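Local coordinates for chitin binding protein (Streptomyces lividans, PDB 5FTZ), which acts as a copper-dependent lytic polysaccharide monooxygenase of family AA10, probably binding chitin and cleaving it oxidatively, at residues His1-Asp5 with Phe164-Ser168; Arg84-Thr88 with Leu152-Thr156. One frame throughout, in Å; residues are numbered along the deposited sequence.

In the fold
The chain starts at the copper site, and its first strand, 2-6, joins an antiparallel sheet beside strand 80-87. Strands 148-157 and 162-171, successive in the chain and paired antiparallel, belong to the other sheet. Contact 1 brings the N terminus onto strand 162-171 and closes a loop over almost the whole chain; contact 2, from 84-88 to 152-156, closes a shorter loop lying entirely within it. Both tie the same two sheets of the sandwich together. They also touch: Phe164 N probably hydrogen-bonds to Trp155 O (2.8 Å), Asp5 OD1 forms a salt bridge with Arg84 NE (2.9 Å), and Thr4 CG2 packs on Trp85 CE2 (3.4 Å).

Contact 1: His1-Asp5 with Phe164-Ser168; sequences HGYTD and FYACS. With CU (copper (II) ion), chain B.
In this immunoglobulin-like β-sandwich, the N-terminal strand 2-5 of one sheet packs over strand 164-168 of the other, with the copper site at one end. The strands run nearly parallel, crossing at -22° with axes 6.8 Å apart at their closest, and the CA atoms of His1 and Phe164 are 7.3 Å apart. Gly2 to Thr4 and residues 164-168 are extended, whereas Asp5 departs with psi -5°, and no direct hydrogen bond joins the segments. The CA-CB bond of Phe164, the residue most covered here, is directed toward residues 1-5; chi1 m and chi2 near 78° place its ring against His1. The ring edge meets the face of the His1 imidazole in a T-shaped pair, centroids 5.0 Å apart and planes at 60°, with His1 ND1 3.7 Å from Phe164 CZ. The CA-CB bond of His1 points away from the strand, and chi1 m with chi2 near 61° brings ND1 beside its own amino group, so that both chelate the copper; His91 completes the histidine brace typical of AA10 monooxygenases. Thr4 (chi1 p) sets OG1 3.4 Å from Ala166 CB. A water bridges the sheets at 2.8 Å from Thr4 OG1, donating to Ala166 O (2.8 Å) and Ser168 OG (2.7 Å), while Ser168 OG is also hydrogen-bonded to Pro7 O. His1 N lies 2.2 Å, His1 ND1 1.9 Å and Phe164 CZ 3.6 Å from CU.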
ATOM      1  N   HIS A   1     -14.242  -0.939   8.165  1.00 12.64           N
ATOM      2  CA  HIS A   1     -15.592  -1.272   8.732  1.00 11.34           C
ATOM      3  C   HIS A   1     -16.649  -0.439   8.072  1.00 10.42           C
ATOM      4  O   HIS A   1     -16.552   0.784   7.961  1.00 11.06           O
ATOM      5  CB  HIS A   1     -15.620  -1.157  10.257  1.00 12.33           C
ATOM      6  CG  HIS A   1     -14.849  -2.250  10.941  1.00 13.41           C
ATOM      7  ND1 HIS A   1     -13.504  -2.441  10.765  1.00 14.67           N
ATOM      8  CD2 HIS A   1     -15.242  -3.246  11.760  1.00 15.25           C
ATOM      9  CE1 HIS A   1     -13.088  -3.501  11.429  1.00 16.27           C
ATOM     10  NE2 HIS A   1     -14.133  -4.000  12.053  1.00 16.15           N
ATOM     11  N   GLY A   2     -17.664  -1.125   7.560  1.00 10.04           N
ATOM     12  CA  GLY A   2     -18.744  -0.468   6.863  1.00 10.27           C
ATOM     13  C   GLY A   2     -19.721  -1.450   6.283  1.00  9.59           C
ATOM     14  O   GLY A   2     -19.498  -2.658   6.323  1.00  9.44           O
ATOM     15  N   TYR A   3     -20.757  -0.912   5.627  1.00  9.25           N
ATOM     16  CA  TYR A   3     -21.808  -1.740   5.032  1.00  9.82           C
ATOM     17  C   TYR A   3     -22.462  -0.913   3.931  1.00  9.15           C
ATOM     18  O   TYR A   3     -22.370   0.314   3.913  1.00  9.76           O
ATOM     19  CB  TYR A   3     -22.866  -2.130   6.099  1.00 10.74           C
ATOM     20  CG  TYR A   3     -23.405  -0.984   6.880  1.00 10.94           C
ATOM     21  CD1 TYR A   3     -24.446  -0.207   6.400  1.00 11.07           C
ATOM     22  CD2 TYR A   3     -22.831  -0.618   8.075  1.00 12.24           C
ATOM     23  CE1 TYR A   3     -24.868   0.936   7.057  1.00 13.25           C
ATOM     24  CE2 TYR A   3     -23.284   0.488   8.811  1.00 13.46           C
ATOM     25  CZ  TYR A   3     -24.309   1.266   8.285  1.00 14.05           C
ATOM     26  OH  TYR A   3     -24.837   2.361   8.941  1.00 17.78           O
ATOM     27  N   THR A   4     -23.258  -1.559   3.124  1.00  8.68           N
ATOM     28  CA  THR A   4     -24.044  -0.835   2.131  1.00  8.55           C
ATOM     29  C   THR A   4     -25.396  -0.450   2.722  1.00  9.30           C
ATOM     30  O   THR A   4     -26.084  -1.262   3.364  1.00  9.22           O
ATOM     31  CB  THR A   4     -24.283  -1.673   0.876  1.00  9.87           C
ATOM     32  OG1 THR A   4     -24.601  -2.974   1.302  1.00 11.09           O
ATOM     33  CG2 THR A   4     -23.047  -1.738  -0.029  1.00 11.77           C
ATOM     34  N   ASP A   5     -25.782   0.780   2.448  1.00  9.71           N
ATOM     35  CA  ASP A   5     -27.157   1.199   2.759  1.00 10.45           C
ATOM     36  C   ASP A   5     -27.996   1.471   1.515  1.00 10.22           C
ATOM     37  O   ASP A   5     -29.182   1.592   1.653  1.00 11.12           O
ATOM     38  CB  ASP A   5     -27.239   2.330   3.809  1.00 13.68           C
ATOM     39  CG  ASP A   5     -26.838   3.598   3.305  1.00 16.13           C
ATOM     40  OD1 ASP A   5     -26.204   3.700   2.272  1.00 15.64           O
ATOM     41  OD2 ASP A   5     -27.176   4.641   3.939  1.00 16.78           O
ATOM     42  N   PHE A 164     -15.001  -6.767   3.241  1.00  7.43           N
ATOM     43  CA  PHE A 164     -16.321  -6.667   3.889  1.00  7.26           C
ATOM     44  C   PHE A 164     -17.352  -7.098   2.914  1.00  8.03           C
ATOM     45  O   PHE A 164     -17.275  -6.757   1.741  1.00  8.50           O
ATOM     46  CB  PHE A 164     -16.561  -5.266   4.398  1.00  7.83           C
ATOM     47  CG  PHE A 164     -15.660  -4.897   5.570  1.00  8.77           C
ATOM     48  CD1 PHE A 164     -14.324  -4.541   5.374  1.00 10.56           C
ATOM     49  CD2 PHE A 164     -16.139  -5.014   6.861  1.00  9.98           C
ATOM     50  CE1 PHE A 164     -13.504  -4.256   6.466  1.00 11.29           C
ATOM     51  CE2 PHE A 164     -15.303  -4.746   7.934  1.00 11.05           C
ATOM     52  CZ  PHE A 164     -14.014  -4.433   7.729  1.00 11.95           C
ATOM     53  N   TYR A 165     -18.286  -7.889   3.415  1.00  7.10           N
ATOM     54  CA  TYR A 165     -19.330  -8.524   2.613  1.00  7.30           C
ATOM     55  C   TYR A 165     -20.704  -8.048   3.011  1.00  7.42           C
ATOM     56  O   TYR A 165     -21.029  -7.998   4.191  1.00  8.64           O
ATOM     57  CB  TYR A 165     -19.260 -10.042   2.804  1.00  7.20           C
ATOM     58  CG  TYR A 165     -17.985 -10.614   2.209  1.00  7.68           C
ATOM     59  CD1 TYR A 165     -16.796 -10.634   2.928  1.00  8.14           C
ATOM     60  CD2 TYR A 165     -17.975 -11.207   0.960  1.00  7.91           C
ATOM     61  CE1 TYR A 165     -15.606 -11.140   2.375  1.00  9.02           C
ATOM     62  CE2 TYR A 165     -16.790 -11.658   0.384  1.00  8.54           C
ATOM     63  CZ  TYR A 165     -15.621 -11.640   1.098  1.00  8.82           C
ATOM     64  OH  TYR A 165     -14.475 -12.126   0.465  1.00  9.96           O
ATOM     65  N   ALA A 166     -21.532  -7.674   2.028  1.00  7.02           N
ATOM     66  CA  ALA A 166     -22.862  -7.179   2.352  1.00  8.25           C
ATOM     67  C   ALA A 166     -23.884  -7.678   1.309  1.00  8.14           C
ATOM     68  O   ALA A 166     -23.796  -7.306   0.134  1.00  8.70           O
ATOM     69  CB  ALA A 166     -22.895  -5.661   2.391  1.00  8.81           C
ATOM     70  N   CYS A 167     -24.765  -8.544   1.760  1.00  8.05           N
ATOM     71  CA  CYS A 167     -25.846  -9.071   0.893  1.00  8.51           C
ATOM     72  C   CYS A 167     -27.053  -8.176   1.005  1.00  8.19           C
ATOM     73  O   CYS A 167     -27.501  -7.919   2.145  1.00  8.53           O
ATOM     74  CB  CYS A 167     -26.256 -10.464   1.354  1.00  9.62           C
ATOM     75  SG  CYS A 167     -24.921 -11.657   1.044  1.00 13.85           S
ATOM     76  N   SER A 168     -27.665  -7.787  -0.116  1.00  7.53           N
ATOM     77  CA  SER A 168     -28.861  -7.005  -0.133  1.00  8.07           C
ATOM     78  C   SER A 168     -29.923  -7.734  -0.909  1.00  8.84           C
ATOM     79  O   SER A 168     -29.730  -8.053  -2.097  1.00  8.90           O
ATOM     80  CB  SER A 168     -28.613  -5.667  -0.743  1.00  9.09           C
ATOM     81  OG  SER A 168     -27.615  -4.916  -0.074  1.00  9.88           O
TER
HETATM   82 CU    CU B 202     -12.469  -1.644   9.337  0.80 14.50          CU
HETATM   83  O   HOH W   1     -25.010  -4.897  -0.739  1.00 11.93           O

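Contact 2: Arg84-Thr88 with Leu152-Thr156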
ATOM      1  N   ARG A  84     -24.357   2.795  -2.324  1.00  9.27           N
ATOM      2  CA  ARG A  84     -23.821   3.618  -1.276  1.00  9.47           C
ATOM      3  C   ARG A  84     -23.376   2.774  -0.079  1.00  8.85           C
ATOM      4  O   ARG A  84     -24.118   1.887   0.379  1.00  9.22           O
ATOM      5  CB  ARG A  84     -24.871   4.625  -0.836  1.00 11.17           C
ATOM      6  CG  ARG A  84     -24.389   5.651   0.162  1.00 12.19           C
ATOM      7  CD  ARG A  84     -25.393   6.782   0.418  1.00 14.82           C
ATOM      8  NE  ARG A  84     -26.490   6.333   1.211  1.00 16.64           N
ATOM      9  CZ  ARG A  84     -27.707   6.883   1.232  1.00 20.75           C
ATOM     10  NH1 ARG A  84     -28.004   7.922   0.452  1.00 23.27           N
ATOM     11  NH2 ARG A  84     -28.636   6.377   2.019  1.00 21.00           N
ATOM     12  N   TRP A  85     -22.181   3.094   0.392  1.00  9.11           N
ATOM     13  CA  TRP A  85     -21.573   2.538   1.590  1.00  9.95           C
ATOM     14  C   TRP A  85     -21.557   3.581   2.661  1.00  9.92           C
ATOM     15  O   TRP A  85     -21.257   4.786   2.398  1.00 10.90           O
ATOM     16  CB  TRP A  85     -20.118   2.115   1.348  1.00 10.18           C
ATOM     17  CG  TRP A  85     -19.955   0.837   0.525  1.00  9.68           C
ATOM     18  CD1 TRP A  85     -20.096   0.738  -0.853  1.00 10.51           C
ATOM     19  CD2 TRP A  85     -19.716  -0.472   0.983  1.00  8.89           C
ATOM     20  NE1 TRP A  85     -19.955  -0.542  -1.252  1.00 10.00           N
ATOM     21  CE2 TRP A  85     -19.644  -1.318  -0.162  1.00  9.79           C
ATOM     22  CE3 TRP A  85     -19.489  -1.015   2.234  1.00  9.22           C
ATOM     23  CZ2 TRP A  85     -19.439  -2.710  -0.031  1.00  9.98           C
ATOM     24  CZ3 TRP A  85     -19.265  -2.380   2.356  1.00  8.74           C
ATOM     25  CH2 TRP A  85     -19.213  -3.207   1.213  1.00 10.09           C
ATOM     26  N   GLN A  86     -21.681   3.128   3.895  1.00  9.71           N
ATOM     27  CA  GLN A  86     -21.437   3.958   5.086  1.00 11.40           C
ATOM     28  C   GLN A  86     -20.295   3.309   5.818  1.00 11.41           C
ATOM     29  O   GLN A  86     -20.278   2.079   6.022  1.00 12.76           O
ATOM     30  CB  GLN A  86     -22.666   3.979   6.003  1.00 12.93           C
ATOM     31  CG  GLN A  86     -23.908   4.541   5.363  1.00 15.37           C
ATOM     32  CD  GLN A  86     -23.920   6.011   5.048  1.00 17.73           C
ATOM     33  OE1 GLN A  86     -23.024   6.756   5.446  1.00 21.73           O
ATOM     34  NE2 GLN A  86     -24.950   6.436   4.338  1.00 19.57           N
ATOM     35  N   PHE A  87     -19.241   4.069   6.168  1.00 11.89           N
ATOM     36  CA  PHE A  87     -18.102   3.502   6.832  1.00 12.77           C
ATOM     37  C   PHE A  87     -17.953   4.046   8.279  1.00 14.51           C
ATOM     38  O   PHE A  87     -18.199   5.219   8.524  1.00 16.99           O
ATOM     39  CB  PHE A  87     -16.830   3.875   6.075  1.00 12.53           C
ATOM     40  CG  PHE A  87     -16.822   3.418   4.647  1.00 12.40           C
ATOM     41  CD1 PHE A  87     -16.697   2.099   4.307  1.00 12.79           C
ATOM     42  CD2 PHE A  87     -17.014   4.332   3.611  1.00 12.96           C
ATOM     43  CE1 PHE A  87     -16.694   1.713   2.976  1.00 12.45           C
ATOM     44  CE2 PHE A  87     -17.016   3.936   2.301  1.00 12.14           C
ATOM     45  CZ  PHE A  87     -16.864   2.624   1.968  1.00 12.04           C
ATOM     46  N   THR A  88     -17.551   3.188   9.179  1.00 13.97           N
ATOM     47  CA  THR A  88     -17.142   3.598  10.515  1.00 17.15           C
ATOM     48  C   THR A  88     -15.622   3.657  10.620  1.00 18.90           C
ATOM     49  O   THR A  88     -15.127   4.271  11.573  1.00 20.41           O
ATOM     50  CB  THR A  88     -17.679   2.648  11.581  1.00 18.88           C
ATOM     51  OG1 THR A  88     -17.212   1.337  11.303  1.00 19.98           O
ATOM     52  CG2 THR A  88     -19.197   2.577  11.530  1.00 19.69           C
ATOM     53  N   LEU A 152     -24.707  -8.886  -3.904  1.00  7.66           N
ATOM     54  CA  LEU A 152     -23.554  -9.025  -2.983  1.00  7.69           C
ATOM     55  C   LEU A 152     -22.560  -7.955  -3.289  1.00  7.95           C
ATOM     56  O   LEU A 152     -22.054  -7.880  -4.425  1.00  8.47           O
ATOM     57  CB  LEU A 152     -22.930 -10.417  -3.097  1.00  8.42           C
ATOM     58  CG  LEU A 152     -21.648 -10.614  -2.291  1.00  9.17           C
ATOM     59  CD1 LEU A 152     -21.913 -10.618  -0.821  1.00 10.31           C
ATOM     60  CD2 LEU A 152     -20.935 -11.887  -2.723  1.00 10.39           C
ATOM     61  N   ALA A 153     -22.242  -7.138  -2.284  1.00  7.14           N
ATOM     62  CA  ALA A 153     -21.244  -6.092  -2.371  1.00  7.46           C
ATOM     63  C   ALA A 153     -20.050  -6.518  -1.586  1.00  8.29           C
ATOM     64  O   ALA A 153     -20.181  -6.980  -0.457  1.00  8.93           O
ATOM     65  CB  ALA A 153     -21.854  -4.809  -1.831  1.00  7.81           C
ATOM     66  N   VAL A 154     -18.889  -6.401  -2.202  1.00  8.21           N
ATOM     67  CA  VAL A 154     -17.631  -6.790  -1.587  1.00  7.87           C
ATOM     68  C   VAL A 154     -16.649  -5.631  -1.642  1.00  7.81           C
ATOM     69  O   VAL A 154     -16.349  -5.113  -2.720  1.00  8.14           O
ATOM     70  CB  VAL A 154     -17.064  -8.044  -2.257  1.00  8.59           C
ATOM     71  CG1 VAL A 154     -15.824  -8.481  -1.457  1.00  9.23           C
ATOM     72  CG2 VAL A 154     -18.072  -9.198  -2.319  1.00  9.54           C
ATOM     73  N   TRP A 155     -16.184  -5.217  -0.465  1.00  7.58           N
ATOM     74  CA  TRP A 155     -15.210  -4.134  -0.305  1.00  7.50           C
ATOM     75  C   TRP A 155     -13.873  -4.731   0.122  1.00  7.86           C
ATOM     76  O   TRP A 155     -13.768  -5.245   1.205  1.00  8.48           O
ATOM     77  CB  TRP A 155     -15.747  -3.164   0.739  1.00  7.63           C
ATOM     78  CG  TRP A 155     -14.753  -2.145   1.208  1.00  8.30           C
ATOM     79  CD1 TRP A 155     -13.779  -1.549   0.478  1.00  9.65           C
ATOM     80  CD2 TRP A 155     -14.691  -1.545   2.520  1.00  8.94           C
ATOM     81  NE1 TRP A 155     -13.063  -0.644   1.274  1.00 10.26           N
ATOM     82  CE2 TRP A 155     -13.651  -0.604   2.511  1.00 10.10           C
ATOM     83  CE3 TRP A 155     -15.447  -1.705   3.691  1.00 10.05           C
ATOM     84  CZ2 TRP A 155     -13.306   0.127   3.654  1.00 11.11           C
ATOM     85  CZ3 TRP A 155     -15.141  -0.939   4.773  1.00 10.96           C
ATOM     86  CH2 TRP A 155     -14.077  -0.054   4.752  1.00 12.00           C
ATOM     87  N   THR A 156     -12.873  -4.667  -0.760  1.00  8.64           N
ATOM     88  CA  THR A 156     -11.576  -5.259  -0.459  1.00  9.01           C
ATOM     89  C   THR A 156     -10.608  -4.207   0.043  1.00  9.18           C
ATOM     90  O   THR A 156     -10.431  -3.155  -0.579  1.00  9.21           O
ATOM     91  CB  THR A 156     -11.012  -5.983  -1.653  1.00 10.50           C
ATOM     92  OG1 THR A 156     -11.914  -7.044  -2.048  1.00 12.39           O
ATOM     93  CG2 THR A 156      -9.618  -6.576  -1.356  1.00 11.87           C
TER
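Three aromatic side chains interlock where the two sheets of the sandwich face each other. Strands 84-87 and 152-156 cross at -48° with axes 10.3 Å apart at closest approach, and the gap is filled mainly by large rings. Trp85 and Trp155, equally covered, are the large bumps: the Trp85 indole reaches across to the opposite strand, where the small Ala153 provides the hollow, with Trp85 CZ2 3.7 Å from Ala153 CB. The CB of Trp155 then sits over the face of the Trp85 six-membered ring in a CH-pi contact, 4.0 Å from the centroid and 29° off the normal, and Trp155 CB is 3.5 Å from Trp85 CH2. The Trp155 indole turns its edge to that same ring, T-shaped with planes at 61°. Its own face receives the edge of Phe87, with centroids 4.5 Å apart and planes at 59°; the closest atoms, Phe87 CD1 and Trp155 CH2, are 3.4 Å apart. Phe96, on strand 93-100, enlarges the cluster by stacking on Trp155 and meeting Trp85 obliquely. Trp155 also reaches to about 5 Å from the copper, nearest atoms, so the cluster extends toward the active site. No hydrogen bond crosses the contact; Tyr98 OH satisfies NE1 of Trp85 and Thr93 OG1 that of Trp155, and the direct contact between the strands therefore rests on buried apolar surface, CH-pi and edge-to-face ring packing.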